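PDB 6AGQ: acetyl xylan esterase from Paenibacillus sp. R4, which probably removes acetyl groups from acetylated xylan, as a cold-active serine esterase of the alpha/beta-hydrolase superfamily. Local coordinates for residues Leu18-Phe24 and Ser251-Asn257; Phe27-Lys32 and Lys155-Leu159; Ile146-Tyr152 and Gln245-Leu250; Leu192-Leu197 and Met258-Ile262; Cys212-Ser217 and Ser280-Ala285. One frame throughout, in Å; residues are numbered along the deposited sequence.

How the interactions relate
All five contacts belong to one alpha/beta-hydrolase domain with a mixed central sheet. Helix 255-259 and the turn before it serve interaction 1, and the helix with the turn after it serves interaction 4; their centres are about 11 Å apart. Helix 243-251, just upstream, carries interaction 3, about 11 Å from interaction 1 between centres. Interactions 2 and 3 lie within the chain span bracketed by interaction 1. Interaction 4 opens only after interaction 2 closes. Interactions 2 and 5 are farthest apart, about 22 Å between centres. Asp254 ties interaction 1 to 5, and Arg261 ties it to 4. The N-terminal region, the 212-259 excursion and the helices flanking the sheet are packed into one body.

Interaction 1. Residues Leu18-Phe24 and Ser251-Asn257; sequences LTNETDF and SYFDGMN
Leu18-Phe24 is an irregular loop over Ser251-Asn257. Leu18 (chi1 m, chi2 t) brings CD2 to 4.0 Å from Met256 CG. Thr19 pairs both ways with the Asn257 side chain (chi1 m): Thr19 N donates to Asn257 OD1 (3.3 Å), and Asn257 ND2 to Thr19 OG1 (2.9 Å) and Ser251 O (2.8 Å). Asn20 CA lies 5.7 Å from Ser251 CA, while Asn20 OD1 turns to Arg261. Ser251-Asp254 and Glu21-Phe24 are type I beta turns. Asp254 N-caps the following helix, its OD1 accepting from Met256 N at 3.0 Å. The contact ties the loop between helices 8-11 and 24-36 of this alpha/beta-hydrolase to the turn and first residues of helix 255-259. A water accepts from Glu21 N (3.0 Å) and donates to Ser251 OG (2.8 Å), which also bonds to Arg248 O. Asp23 OD1 accepts a very short 2.5 Å bond from Tyr252 OH (chi1 m). Phe24 (chi1 t) sets CD2 4.2 Å from Tyr252 CD1 and CE2 3.8 Å from Asn257 CB.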
# COMPACT_ATOMS: atom_id res chain seq x y z
N LEU A 18 38.32 0.73 5.78
CA LEU A 18 38.33 1.22 4.40
C LEU A 18 38.48 0.04 3.39
O LEU A 18 39.11 -0.97 3.65
CB LEU A 18 39.42 2.27 4.17
CG LEU A 18 39.28 3.56 4.99
CD1 LEU A 18 40.55 4.41 4.89
CD2 LEU A 18 38.05 4.36 4.55
N THR A 19 37.83 0.19 2.25
CA THR A 19 37.84 -0.79 1.21
C THR A 19 38.67 -0.34 0.03
O THR A 19 38.67 -1.04 -0.99
CB THR A 19 36.39 -0.98 0.74
OG1 THR A 19 35.89 0.27 0.21
CG2 THR A 19 35.52 -1.45 1.97
N ASN A 20 39.31 0.84 0.11
CA ASN A 20 40.19 1.24 -1.00
C ASN A 20 41.28 0.18 -1.27
O ASN A 20 41.95 -0.28 -0.35
CB ASN A 20 40.81 2.63 -0.84
CG ASN A 20 41.44 2.91 0.54
OD1 ASN A 20 41.60 4.09 0.91
ND2 ASN A 20 41.78 1.87 1.30
N GLU A 21 41.40 -0.21 -2.53
CA GLU A 21 42.47 -1.09 -2.97
C GLU A 21 43.77 -0.31 -2.86
O GLU A 21 43.75 0.95 -2.65
CB GLU A 21 42.28 -1.45 -4.44
CG GLU A 21 40.99 -2.20 -4.76
CD GLU A 21 41.06 -3.65 -4.35
OE1 GLU A 21 41.70 -4.45 -5.08
OE2 GLU A 21 40.45 -4.02 -3.33
N THR A 22 44.90 -1.01 -3.03
CA THR A 22 46.22 -0.38 -2.85
C THR A 22 46.48 0.70 -3.87
O THR A 22 47.13 1.70 -3.56
CB THR A 22 47.40 -1.34 -3.04
OG1 THR A 22 46.98 -2.67 -2.76
CG2 THR A 22 48.54 -0.94 -2.13
N ASP A 23 45.97 0.48 -5.07
CA ASP A 23 46.14 1.38 -6.20
C ASP A 23 44.99 2.43 -6.37
O ASP A 23 44.82 2.99 -7.47
CB ASP A 23 46.25 0.50 -7.47
CG ASP A 23 44.87 0.02 -7.96
OD1 ASP A 23 43.94 -0.04 -7.15
OD2 ASP A 23 44.70 -0.29 -9.14
N PHE A 24 44.22 2.73 -5.31
CA PHE A 24 43.18 3.81 -5.34
C PHE A 24 43.75 5.13 -5.86
O PHE A 24 43.17 5.71 -6.81
CB PHE A 24 42.56 4.02 -3.97
CG PHE A 24 41.36 4.95 -3.91
CD1 PHE A 24 41.53 6.34 -3.70
CD2 PHE A 24 40.06 4.42 -3.93
CE1 PHE A 24 40.44 7.17 -3.58
CE2 PHE A 24 38.95 5.27 -3.77
CZ PHE A 24 39.14 6.64 -3.59
N SER A 251 34.41 0.22 -4.87
CA SER A 251 35.29 0.79 -3.83
C SER A 251 36.08 2.06 -4.28
O SER A 251 36.30 2.98 -3.50
CB SER A 251 36.26 -0.33 -3.32
OG SER A 251 37.21 -0.67 -4.38
N TYR A 252 36.48 2.10 -5.54
CA TYR A 252 37.11 3.29 -6.15
C TYR A 252 36.25 4.54 -6.13
O TYR A 252 36.80 5.65 -6.21
CB TYR A 252 37.54 3.00 -7.60
CG TYR A 252 38.66 1.99 -7.68
CD1 TYR A 252 40.00 2.38 -7.57
CD2 TYR A 252 38.38 0.63 -7.86
CE1 TYR A 252 41.02 1.44 -7.64
CE2 TYR A 252 39.40 -0.30 -7.94
CZ TYR A 252 40.71 0.10 -7.83
OH TYR A 252 41.72 -0.86 -7.87
N PHE A 253 34.94 4.37 -5.99
CA PHE A 253 33.98 5.46 -6.05
C PHE A 253 33.26 5.69 -4.72
O PHE A 253 32.35 6.54 -4.62
CB PHE A 253 32.98 5.18 -7.17
CG PHE A 253 33.63 4.82 -8.40
CD1 PHE A 253 34.10 5.81 -9.25
CD2 PHE A 253 33.83 3.49 -8.73
CE1 PHE A 253 34.82 5.48 -10.38
CE2 PHE A 253 34.56 3.15 -9.84
CZ PHE A 253 35.00 4.14 -10.69
N ASP A 254 33.68 4.96 -3.68
CA ASP A 254 32.95 4.94 -2.43
C ASP A 254 33.26 6.20 -1.60
O ASP A 254 34.41 6.47 -1.25
CB ASP A 254 33.24 3.68 -1.63
CG ASP A 254 32.21 3.40 -0.53
OD1 ASP A 254 31.94 4.30 0.31
OD2 ASP A 254 31.68 2.27 -0.50
N GLY A 255 32.22 6.96 -1.27
CA GLY A 255 32.38 8.18 -0.46
C GLY A 255 33.12 8.01 0.87
O GLY A 255 33.79 8.92 1.32
N MET A 256 33.00 6.86 1.49
CA MET A 256 33.79 6.53 2.68
C MET A 256 35.32 6.56 2.42
O MET A 256 36.11 7.11 3.19
CB MET A 256 33.34 5.16 3.15
CG MET A 256 34.08 4.57 4.34
SD MET A 256 33.21 3.06 4.75
CE MET A 256 33.92 1.84 3.64
N ASN A 257 35.75 5.98 1.30
CA ASN A 257 37.14 6.12 0.88
C ASN A 257 37.53 7.54 0.44
O ASN A 257 38.68 7.92 0.68
CB ASN A 257 37.46 5.12 -0.25
CG ASN A 257 37.29 3.70 0.19
OD1 ASN A 257 37.58 3.35 1.35
ND2 ASN A 257 36.82 2.85 -0.71
O HOH W 1 39.43 1.03 -4.47

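Interaction 2. Residues Phe27-Lys32 and Lys155-Leu159; sequences FWDNAK and KQVYL
This is an apolar helix-helix contact between helix 24-36, near the N-terminus, and helix 153-170 of the alpha/beta-hydrolase fold. Both segments are helical throughout. Their axes approach to 11.0 Å and cross at -66°, a wide spacing filled by large side chains. The closest CA pair is Lys32 and Leu159, at 7.1 Å. Trp28 (chi1 m, chi2 113°) reaches across, and its CH2 meets Tyr158 CD2 at 3.7 Å. Tyr158 has chi1 m. The six-membered ring of Trp28 and the Tyr158 ring are tilted by 12°, but their centroids are 5.7 Å apart, so they barely overlap. Ala31 points toward the partner helix, with CB 4.2 Å from Leu159 CD2. Leu159 takes chi1 m, chi2 t. Phe27 (chi1 t) rests CZ on Lys155 CD at 3.8 Å. The ammonium of Lys155 goes on to Ala150 O. Trp28 NE1 binds Tyr252 O and Tyr158 OH binds Phe253 O. Met258 of helix 255-259 touches Trp28 and Tyr158, and Leu197 of helix 186-197 also packs on Trp28.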
# COMPACT_ATOMS: atom_id res chain seq x y z
N PHE A 27 44.88 4.80 -9.64
CA PHE A 27 43.71 4.79 -10.56
C PHE A 27 43.22 6.22 -10.82
O PHE A 27 43.00 6.59 -11.99
CB PHE A 27 42.59 3.94 -10.00
CG PHE A 27 41.30 4.05 -10.75
CD1 PHE A 27 41.06 3.24 -11.86
CD2 PHE A 27 40.32 4.93 -10.34
CE1 PHE A 27 39.86 3.34 -12.55
CE2 PHE A 27 39.12 5.05 -11.02
CZ PHE A 27 38.88 4.25 -12.12
N TRP A 28 43.09 7.02 -9.75
CA TRP A 28 42.61 8.37 -9.86
C TRP A 28 43.59 9.36 -10.50
O TRP A 28 43.15 10.23 -11.31
CB TRP A 28 42.01 8.93 -8.55
CG TRP A 28 40.66 8.34 -8.26
CD1 TRP A 28 40.33 7.49 -7.23
CD2 TRP A 28 39.47 8.54 -9.02
NE1 TRP A 28 39.02 7.15 -7.33
CE2 TRP A 28 38.46 7.77 -8.42
CE3 TRP A 28 39.16 9.28 -10.17
CZ2 TRP A 28 37.15 7.72 -8.89
CZ3 TRP A 28 37.86 9.22 -10.67
CH2 TRP A 28 36.88 8.42 -10.05
N ASP A 29 44.87 9.32 -10.19
CA ASP A 29 45.69 10.32 -10.88
C ASP A 29 45.97 9.99 -12.37
O ASP A 29 46.23 10.91 -13.14
CB ASP A 29 46.90 10.82 -10.09
CG ASP A 29 47.60 9.76 -9.42
OD1 ASP A 29 47.52 8.66 -9.98
OD2 ASP A 29 48.18 9.99 -8.33
N ASN A 30 45.85 8.72 -12.78
CA ASN A 30 45.75 8.38 -14.20
C ASN A 30 44.49 8.99 -14.82
O ASN A 30 44.55 9.60 -15.89
CB ASN A 30 45.74 6.85 -14.47
CG ASN A 30 47.13 6.17 -14.31
OD1 ASN A 30 48.18 6.83 -14.26
ND2 ASN A 30 47.11 4.86 -14.19
N ALA A 31 43.33 8.77 -14.19
CA ALA A 31 42.10 9.32 -14.76
C ALA A 31 42.16 10.82 -14.81
O ALA A 31 41.71 11.40 -15.76
CB ALA A 31 40.90 8.86 -13.98
N LYS A 32 42.74 11.44 -13.80
CA LYS A 32 42.94 12.88 -13.80
C LYS A 32 43.88 13.41 -14.91
O LYS A 32 43.63 14.48 -15.43
CB LYS A 32 43.46 13.37 -12.44
CG LYS A 32 42.39 13.56 -11.38
CD LYS A 32 42.93 14.23 -10.13
CE LYS A 32 43.07 13.26 -8.99
NZ LYS A 32 43.55 13.93 -7.77
N LYS A 155 33.04 7.01 -13.20
CA LYS A 155 34.37 7.54 -13.45
C LYS A 155 34.31 8.88 -14.19
O LYS A 155 34.79 9.86 -13.69
CB LYS A 155 35.26 6.57 -14.21
CG LYS A 155 36.69 7.06 -14.32
CD LYS A 155 37.55 6.13 -15.19
CE LYS A 155 37.79 6.70 -16.54
NZ LYS A 155 38.46 5.68 -17.38
N GLN A 156 33.71 8.91 -15.36
CA GLN A 156 33.55 10.13 -16.09
C GLN A 156 32.65 11.13 -15.34
O GLN A 156 32.91 12.35 -15.43
CB GLN A 156 33.05 9.89 -17.53
CG GLN A 156 34.13 9.37 -18.45
CD GLN A 156 35.17 10.43 -18.83
OE1 GLN A 156 34.86 11.62 -18.89
NE2 GLN A 156 36.40 10.00 -19.04
N VAL A 157 31.69 10.68 -14.52
CA VAL A 157 30.92 11.65 -13.69
C VAL A 157 31.81 12.42 -12.72
O VAL A 157 31.72 13.67 -12.61
CB VAL A 157 29.73 10.95 -12.97
CG1 VAL A 157 28.93 11.91 -12.14
CG2 VAL A 157 28.81 10.30 -14.01
N TYR A 158 32.71 11.70 -12.01
CA TYR A 158 33.58 12.35 -11.04
C TYR A 158 34.54 13.30 -11.71
O TYR A 158 34.82 14.40 -11.20
CB TYR A 158 34.36 11.36 -10.17
CG TYR A 158 33.54 10.62 -9.13
CD1 TYR A 158 32.15 10.56 -9.19
CD2 TYR A 158 34.15 9.95 -8.12
CE1 TYR A 158 31.42 9.87 -8.24
CE2 TYR A 158 33.39 9.20 -7.20
CZ TYR A 158 32.06 9.19 -7.26
OH TYR A 158 31.31 8.48 -6.37
N LEU A 159 35.03 12.90 -12.86
CA LEU A 159 35.87 13.83 -13.64
C LEU A 159 35.13 15.09 -14.10
O LEU A 159 35.71 16.17 -14.10
CB LEU A 159 36.44 13.09 -14.87
CG LEU A 159 37.39 11.97 -14.52
CD1 LEU A 159 37.83 11.24 -15.78
CD2 LEU A 159 38.62 12.41 -13.74

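Interaction 3. Residues Ile146-Tyr152 and Gln245-Leu250; sequences ILDPASY and QVYRTL
A threonine side chain in a helix, rather than a backbone amide, binds the loop here: Thr249 OG1 donates to Ile146 O over only 2.6 Å. The loop, Ile146-Tyr152, leads into helix 153-170 of the alpha/beta-hydrolase fold, and its partner Gln245-Leu250 lies on helix 243-251. The two backbones come close, with CA atoms 5.8 Å apart at Leu147 and Val246 and 4.8 Å at Pro149 and Thr249. Thr249 (chi1 m) points toward the loop and has the largest covered area of the contact. Thr249 OG1 also accepts from Gln245 NE2 at 3.0 Å, so this hydroxyl both donates and accepts. Asp148 forms an Asx turn, its OD1 accepting from Ala150 N at 3.3 Å. Apolar contacts flank the polar centre. Ile146 CD1 lies 3.9 Å from Val246 CG1 and 4.1 Å from Leu250 CD1, with both chi angles of Ile146 t. Leu147 CD2 lies 4.0 Å from Val246 CG2. Trp232 of helix 226-236 covers Ile146, Leu147 and Val246. Tyr152 (chi1 t) points toward the helix and sends its hydroxyl to Met142 O. Tyr152 CG stands 4.0 Å from Thr249 CG2, and Tyr152 CZ 3.6 Å from Leu250 CD2.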
# COMPACT_ATOMS: atom_id res chain seq x y z
N ILE A 146 29.88 -1.85 -14.55
CA ILE A 146 30.11 -2.23 -13.15
C ILE A 146 31.19 -3.28 -12.91
O ILE A 146 31.76 -3.33 -11.80
CB ILE A 146 28.83 -2.62 -12.43
CG1 ILE A 146 29.03 -2.47 -10.90
CG2 ILE A 146 28.34 -4.00 -12.84
CD1 ILE A 146 27.71 -2.41 -10.17
N LEU A 147 31.52 -4.06 -13.94
CA LEU A 147 32.62 -5.03 -13.84
C LEU A 147 34.07 -4.55 -13.97
O LEU A 147 34.98 -5.32 -13.68
CB LEU A 147 32.36 -6.20 -14.77
CG LEU A 147 31.06 -6.94 -14.37
CD1 LEU A 147 30.80 -8.07 -15.37
CD2 LEU A 147 31.09 -7.48 -12.93
N ASP A 148 34.29 -3.29 -14.33
CA ASP A 148 35.63 -2.74 -14.42
C ASP A 148 35.62 -1.24 -14.06
O ASP A 148 34.95 -0.49 -14.74
CB ASP A 148 36.14 -2.95 -15.86
CG ASP A 148 37.58 -2.40 -16.11
OD1 ASP A 148 38.33 -2.02 -15.16
OD2 ASP A 148 37.96 -2.35 -17.31
N PRO A 149 36.40 -0.80 -13.04
CA PRO A 149 36.34 0.62 -12.69
C PRO A 149 36.78 1.58 -13.82
O PRO A 149 36.34 2.70 -13.84
CB PRO A 149 37.27 0.76 -11.47
CG PRO A 149 38.09 -0.47 -11.47
CD PRO A 149 37.30 -1.55 -12.15
N ALA A 150 37.65 1.13 -14.71
CA ALA A 150 38.10 1.94 -15.84
C ALA A 150 36.95 2.38 -16.74
O ALA A 150 37.05 3.44 -17.33
CB ALA A 150 39.14 1.19 -16.68
N SER A 151 35.88 1.58 -16.82
CA SER A 151 34.73 1.92 -17.70
C SER A 151 33.41 2.20 -16.95
O SER A 151 32.35 2.37 -17.57
CB SER A 151 34.52 0.77 -18.72
OG SER A 151 34.12 -0.41 -18.04
N TYR A 152 33.48 2.27 -15.61
CA TYR A 152 32.29 2.42 -14.80
C TYR A 152 31.66 3.83 -14.90
O TYR A 152 32.39 4.82 -14.80
CB TYR A 152 32.60 2.06 -13.37
CG TYR A 152 31.41 2.21 -12.43
CD1 TYR A 152 30.31 1.40 -12.58
CD2 TYR A 152 31.42 3.17 -11.38
CE1 TYR A 152 29.25 1.50 -11.74
CE2 TYR A 152 30.33 3.30 -10.53
CZ TYR A 152 29.23 2.46 -10.73
OH TYR A 152 28.11 2.52 -9.90
N GLN A 245 34.44 -8.77 -7.74
CA GLN A 245 34.58 -7.76 -8.78
C GLN A 245 33.55 -6.63 -8.65
O GLN A 245 33.92 -5.46 -8.72
CB GLN A 245 34.56 -8.39 -10.18
CG GLN A 245 34.98 -7.48 -11.34
CD GLN A 245 36.27 -6.72 -11.09
OE1 GLN A 245 37.33 -7.33 -11.03
NE2 GLN A 245 36.19 -5.36 -10.90
N VAL A 246 32.29 -6.93 -8.39
CA VAL A 246 31.29 -5.84 -8.27
C VAL A 246 31.68 -4.83 -7.17
O VAL A 246 31.78 -3.65 -7.47
CB VAL A 246 29.86 -6.36 -8.08
CG1 VAL A 246 28.91 -5.23 -7.75
CG2 VAL A 246 29.36 -7.06 -9.34
N TYR A 247 32.02 -5.29 -5.95
CA TYR A 247 32.32 -4.38 -4.86
C TYR A 247 33.73 -3.82 -4.94
O TYR A 247 33.98 -2.73 -4.41
CB TYR A 247 32.03 -5.01 -3.48
CG TYR A 247 30.53 -5.24 -3.29
CD1 TYR A 247 29.64 -4.17 -3.22
CD2 TYR A 247 29.99 -6.52 -3.25
CE1 TYR A 247 28.27 -4.36 -3.08
CE2 TYR A 247 28.61 -6.71 -3.12
CZ TYR A 247 27.77 -5.64 -2.99
OH TYR A 247 26.40 -5.82 -2.89
N ARG A 248 34.66 -4.52 -5.57
CA ARG A 248 35.97 -3.89 -5.83
C ARG A 248 35.85 -2.75 -6.88
O ARG A 248 36.45 -1.72 -6.71
CB ARG A 248 37.03 -4.92 -6.23
CG ARG A 248 38.28 -4.30 -6.84
CD ARG A 248 39.39 -5.31 -6.99
NE ARG A 248 39.05 -6.31 -8.01
CZ ARG A 248 38.69 -7.58 -7.77
NH1 ARG A 248 38.41 -8.38 -8.81
NH2 ARG A 248 38.62 -8.08 -6.53
N THR A 249 35.04 -2.91 -7.93
CA THR A 249 34.71 -1.78 -8.85
C THR A 249 34.20 -0.59 -8.06
O THR A 249 34.71 0.51 -8.23
CB THR A 249 33.65 -2.15 -9.91
OG1 THR A 249 34.18 -3.15 -10.75
CG2 THR A 249 33.21 -0.96 -10.81
N LEU A 250 33.24 -0.82 -7.18
CA LEU A 250 32.55 0.26 -6.47
C LEU A 250 33.40 0.95 -5.40
O LEU A 250 33.17 2.16 -5.07
CB LEU A 250 31.22 -0.26 -5.89
CG LEU A 250 30.15 -0.72 -6.95
CD1 LEU A 250 28.96 -1.46 -6.33
CD2 LEU A 250 29.62 0.45 -7.73

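Interaction 4. Residues Leu192-Leu197 and Met258-Ile262; sequences LAAAGL and MASRI
Met258, Ile262 and Gly196 bury the most surface in this close contact between the 186-197 helix and the end of helix 255-259. Leu192-Gly196 is helical. Met258 and Ala259 are helical too, and Ala259-Ile262 then forms a type I beta turn. Met258 points toward the first helix with chi1 m, chi2 m and chi3 t. Met258 CB lies 3.5 Å from Leu192 O, Met258 CG 3.9 Å from Ala193 CA, and Met258 SD 3.7 Å from Leu197 CD2. Ile262 takes chi1 m and chi2 t. Ile262 CD1 meets Leu192 CD2 at 3.7 Å, and Ile262 CG1 lies 4.0 Å from Ala195 CB and 3.6 Å from Gly196 N. Gly196 sits where the backbones are nearest, its CA 4.6 Å from Ile262 CA and 3.7 Å from Met258 O. A beta carbon on Gly196 would fall 2.9 Å from Met258 CB and clash, so the lack of a side chain permits this approach. Gly196 O lies 3.5 Å from Arg261 CB. A water lies 2.7 Å from both Ala195 O and Arg261 O, within hydrogen-bonding reach of each. The Arg261 guanidinium leads away, to Asn20, Asp25 and Asn257. In the alpha/beta-hydrolase fold, helix 186-197 follows strand 179-184 and the probable nucleophile elbow around Ser185. Trp28 of helix 24-36 and Tyr158 of helix 153-170 cover Met258 and Leu197, while Ala285 of helix 279-286 touches Leu192 and Ala259.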
# COMPACT_ATOMS: atom_id res chain seq x y z
N LEU A 192 31.49 14.87 -1.86
CA LEU A 192 32.59 14.14 -1.14
C LEU A 192 33.68 13.72 -2.16
O LEU A 192 34.88 13.77 -1.86
CB LEU A 192 32.06 12.89 -0.38
CG LEU A 192 31.14 13.09 0.82
CD1 LEU A 192 30.70 11.74 1.38
CD2 LEU A 192 31.80 13.87 1.94
N ALA A 193 33.27 13.34 -3.38
CA ALA A 193 34.23 12.98 -4.45
C ALA A 193 35.08 14.21 -4.84
O ALA A 193 36.28 14.13 -5.05
CB ALA A 193 33.50 12.46 -5.68
N ALA A 194 34.43 15.31 -5.02
CA ALA A 194 35.12 16.51 -5.48
C ALA A 194 36.14 16.95 -4.47
O ALA A 194 37.27 17.21 -4.82
CB ALA A 194 34.15 17.62 -5.71
N ALA A 195 35.73 16.98 -3.21
CA ALA A 195 36.62 17.34 -2.13
C ALA A 195 37.68 16.27 -1.83
O ALA A 195 38.75 16.56 -1.33
CB ALA A 195 35.81 17.63 -0.90
N GLY A 196 37.35 15.01 -2.09
CA GLY A 196 38.28 13.93 -1.87
C GLY A 196 39.38 13.81 -2.89
O GLY A 196 40.50 13.48 -2.55
N LEU A 197 39.03 14.09 -4.14
CA LEU A 197 39.93 13.99 -5.30
C LEU A 197 40.59 15.32 -5.72
O LEU A 197 41.45 15.33 -6.62
CB LEU A 197 39.14 13.43 -6.50
CG LEU A 197 38.60 11.99 -6.31
CD1 LEU A 197 37.94 11.45 -7.57
CD2 LEU A 197 39.70 11.02 -5.86
N MET A 258 36.62 8.28 -0.27
CA MET A 258 36.87 9.71 -0.54
C MET A 258 37.03 10.56 0.74
O MET A 258 37.95 11.41 0.83
CB MET A 258 35.71 10.36 -1.34
CG MET A 258 35.46 9.74 -2.68
SD MET A 258 36.94 9.87 -3.65
CE MET A 258 36.42 8.82 -5.02
N ALA A 259 36.13 10.34 1.70
CA ALA A 259 36.15 11.05 3.03
C ALA A 259 37.50 11.01 3.72
O ALA A 259 37.92 11.97 4.35
CB ALA A 259 35.12 10.47 3.99
N SER A 260 38.19 9.90 3.55
CA SER A 260 39.52 9.68 4.14
C SER A 260 40.60 10.62 3.55
O SER A 260 41.66 10.79 4.12
CB SER A 260 39.87 8.20 3.91
OG SER A 260 41.23 8.04 3.81
N ARG A 261 40.34 11.21 2.37
CA ARG A 261 41.27 12.17 1.73
C ARG A 261 40.81 13.63 1.72
O ARG A 261 41.50 14.44 1.16
CB ARG A 261 41.58 11.70 0.31
CG ARG A 261 42.35 10.38 0.28
CD ARG A 261 41.66 9.38 -0.61
NE ARG A 261 42.52 8.25 -0.88
CZ ARG A 261 42.35 7.00 -0.44
NH1 ARG A 261 41.31 6.67 0.32
NH2 ARG A 261 43.23 6.06 -0.80
N ILE A 262 39.64 13.94 2.30
CA ILE A 262 39.11 15.29 2.44
C ILE A 262 39.76 16.03 3.59
O ILE A 262 39.68 15.55 4.73
CB ILE A 262 37.57 15.28 2.69
CG1 ILE A 262 36.86 14.64 1.48
CG2 ILE A 262 37.03 16.68 2.94
CD1 ILE A 262 35.39 14.45 1.61
O HOH W 2 41.40 16.27 -0.86

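Interaction 5. Residues Cys212-Ser217 and Ser280-Ala285; sequences CHFRRS and STCFAA
Cys212 is extended (phi/psi -125/143), and His213 takes the left-handed conformation 44/57 at the N-cap position of the helix that starts at Phe214. Ser280-Ala285 is helical throughout. The backbones are nearest at His213 and Thr281, whose CA atoms are 5.4 Å apart. Thr281 is the most covered residue. With chi1 p it points toward the other segment, so that Thr281 CG2 lies 3.8 Å from His213 CB and 3.4 Å from Ser217 OG, while its own hydroxyl binds Pro278 O. Cys212 (chi1 m) sets CB 3.6 Å from Thr281 O and SG 3.9 Å from Ala285 CB. In this alpha/beta-hydrolase the contact joins the start of helix 214-219, in the excursion after strand 203-207, to helix 279-286, which precedes strand 293-298. Asp254 fastens the helix start by accepting from His213 N and Phe214 N. His213 (chi1 t) lays CD2 3.9 Å from Ala284 CB, and its NE2 bonds to Tyr14 OH. Arg216 extends with chi1, chi2 and chi3 all t. Arg216 NE donates to Ser280 OG at 2.8 Å and 170°, with a weak second bond from Arg216 NH1 to Ser280 OG at 3.4 Å. Ser280 holds chi1 p.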
# COMPACT_ATOMS: atom_id res chain seq x y z
N CYS A 212 27.89 5.82 -0.68
CA CYS A 212 28.74 5.57 0.49
C CYS A 212 28.46 4.16 0.98
O CYS A 212 27.33 3.70 1.00
CB CYS A 212 28.50 6.55 1.66
SG CYS A 212 28.85 8.32 1.29
N HIS A 213 29.54 3.53 1.44
CA HIS A 213 29.54 2.23 2.02
C HIS A 213 28.67 1.23 1.25
O HIS A 213 27.72 0.68 1.82
CB HIS A 213 29.15 2.40 3.51
CG HIS A 213 29.58 1.26 4.38
ND1 HIS A 213 30.44 0.27 3.94
CD2 HIS A 213 29.30 0.97 5.67
CE1 HIS A 213 30.64 -0.60 4.91
NE2 HIS A 213 29.95 -0.21 5.97
N PHE A 214 28.99 1.06 -0.05
CA PHE A 214 28.16 0.28 -1.01
C PHE A 214 27.65 -1.10 -0.57
O PHE A 214 26.49 -1.44 -0.77
CB PHE A 214 28.85 0.10 -2.35
CG PHE A 214 28.82 1.33 -3.24
CD1 PHE A 214 27.65 1.73 -3.87
CD2 PHE A 214 29.98 2.06 -3.46
CE1 PHE A 214 27.61 2.84 -4.70
CE2 PHE A 214 29.96 3.17 -4.28
CZ PHE A 214 28.77 3.56 -4.90
N ARG A 215 28.52 -1.93 -0.05
CA ARG A 215 28.17 -3.28 0.30
C ARG A 215 27.16 -3.32 1.47
O ARG A 215 26.28 -4.15 1.50
CB ARG A 215 29.42 -4.06 0.64
CG ARG A 215 29.18 -5.56 0.78
CD ARG A 215 30.34 -6.20 1.52
NE ARG A 215 31.48 -6.41 0.62
CZ ARG A 215 31.62 -7.46 -0.18
NH1 ARG A 215 30.69 -8.45 -0.25
NH2 ARG A 215 32.69 -7.52 -0.93
N ARG A 216 27.24 -2.37 2.37
CA ARG A 216 26.24 -2.27 3.43
C ARG A 216 24.89 -1.73 2.93
O ARG A 216 23.84 -2.28 3.26
CB ARG A 216 26.77 -1.48 4.61
CG ARG A 216 25.80 -1.49 5.78
CD ARG A 216 26.35 -0.73 6.98
NE ARG A 216 25.28 -0.52 7.95
CZ ARG A 216 24.87 -1.43 8.85
NH1 ARG A 216 23.84 -1.14 9.64
NH2 ARG A 216 25.45 -2.62 8.98
N SER A 217 24.92 -0.64 2.18
CA SER A 217 23.72 -0.12 1.54
C SER A 217 22.93 -1.24 0.90
O SER A 217 21.75 -1.41 1.20
CB SER A 217 24.11 0.89 0.51
OG SER A 217 24.80 1.96 1.13
N SER A 280 23.64 4.79 8.82
CA SER A 280 24.93 4.11 9.07
C SER A 280 25.93 4.28 7.96
O SER A 280 27.16 4.27 8.19
CB SER A 280 24.75 2.62 9.32
OG SER A 280 24.03 2.00 8.26
N THR A 281 25.46 4.45 6.75
CA THR A 281 26.36 4.63 5.61
C THR A 281 26.88 6.09 5.55
O THR A 281 28.01 6.35 5.19
CB THR A 281 25.74 4.17 4.27
OG1 THR A 281 24.57 4.94 3.92
CG2 THR A 281 25.41 2.66 4.35
N CYS A 282 26.03 7.02 5.97
CA CYS A 282 26.38 8.42 6.07
C CYS A 282 27.40 8.62 7.18
O CYS A 282 28.43 9.26 6.94
CB CYS A 282 25.13 9.25 6.26
SG CYS A 282 24.10 9.26 4.76
N PHE A 283 27.13 8.03 8.36
CA PHE A 283 28.06 8.06 9.49
C PHE A 283 29.42 7.42 9.20
O PHE A 283 30.46 8.00 9.59
CB PHE A 283 27.45 7.51 10.79
CG PHE A 283 26.84 8.59 11.66
CD1 PHE A 283 27.65 9.51 12.29
CD2 PHE A 283 25.45 8.73 11.79
CE1 PHE A 283 27.10 10.52 13.06
CE2 PHE A 283 24.89 9.74 12.56
CZ PHE A 283 25.71 10.63 13.20
N ALA A 284 29.43 6.33 8.45
CA ALA A 284 30.65 5.68 8.03
C ALA A 284 31.62 6.57 7.26
O ALA A 284 32.85 6.52 7.52
CB ALA A 284 30.31 4.45 7.20
N ALA A 285 31.13 7.32 6.27
CA ALA A 285 31.96 8.36 5.62
C ALA A 285 32.32 9.54 6.59
O ALA A 285 33.51 9.87 6.72
CB ALA A 285 31.30 8.90 4.32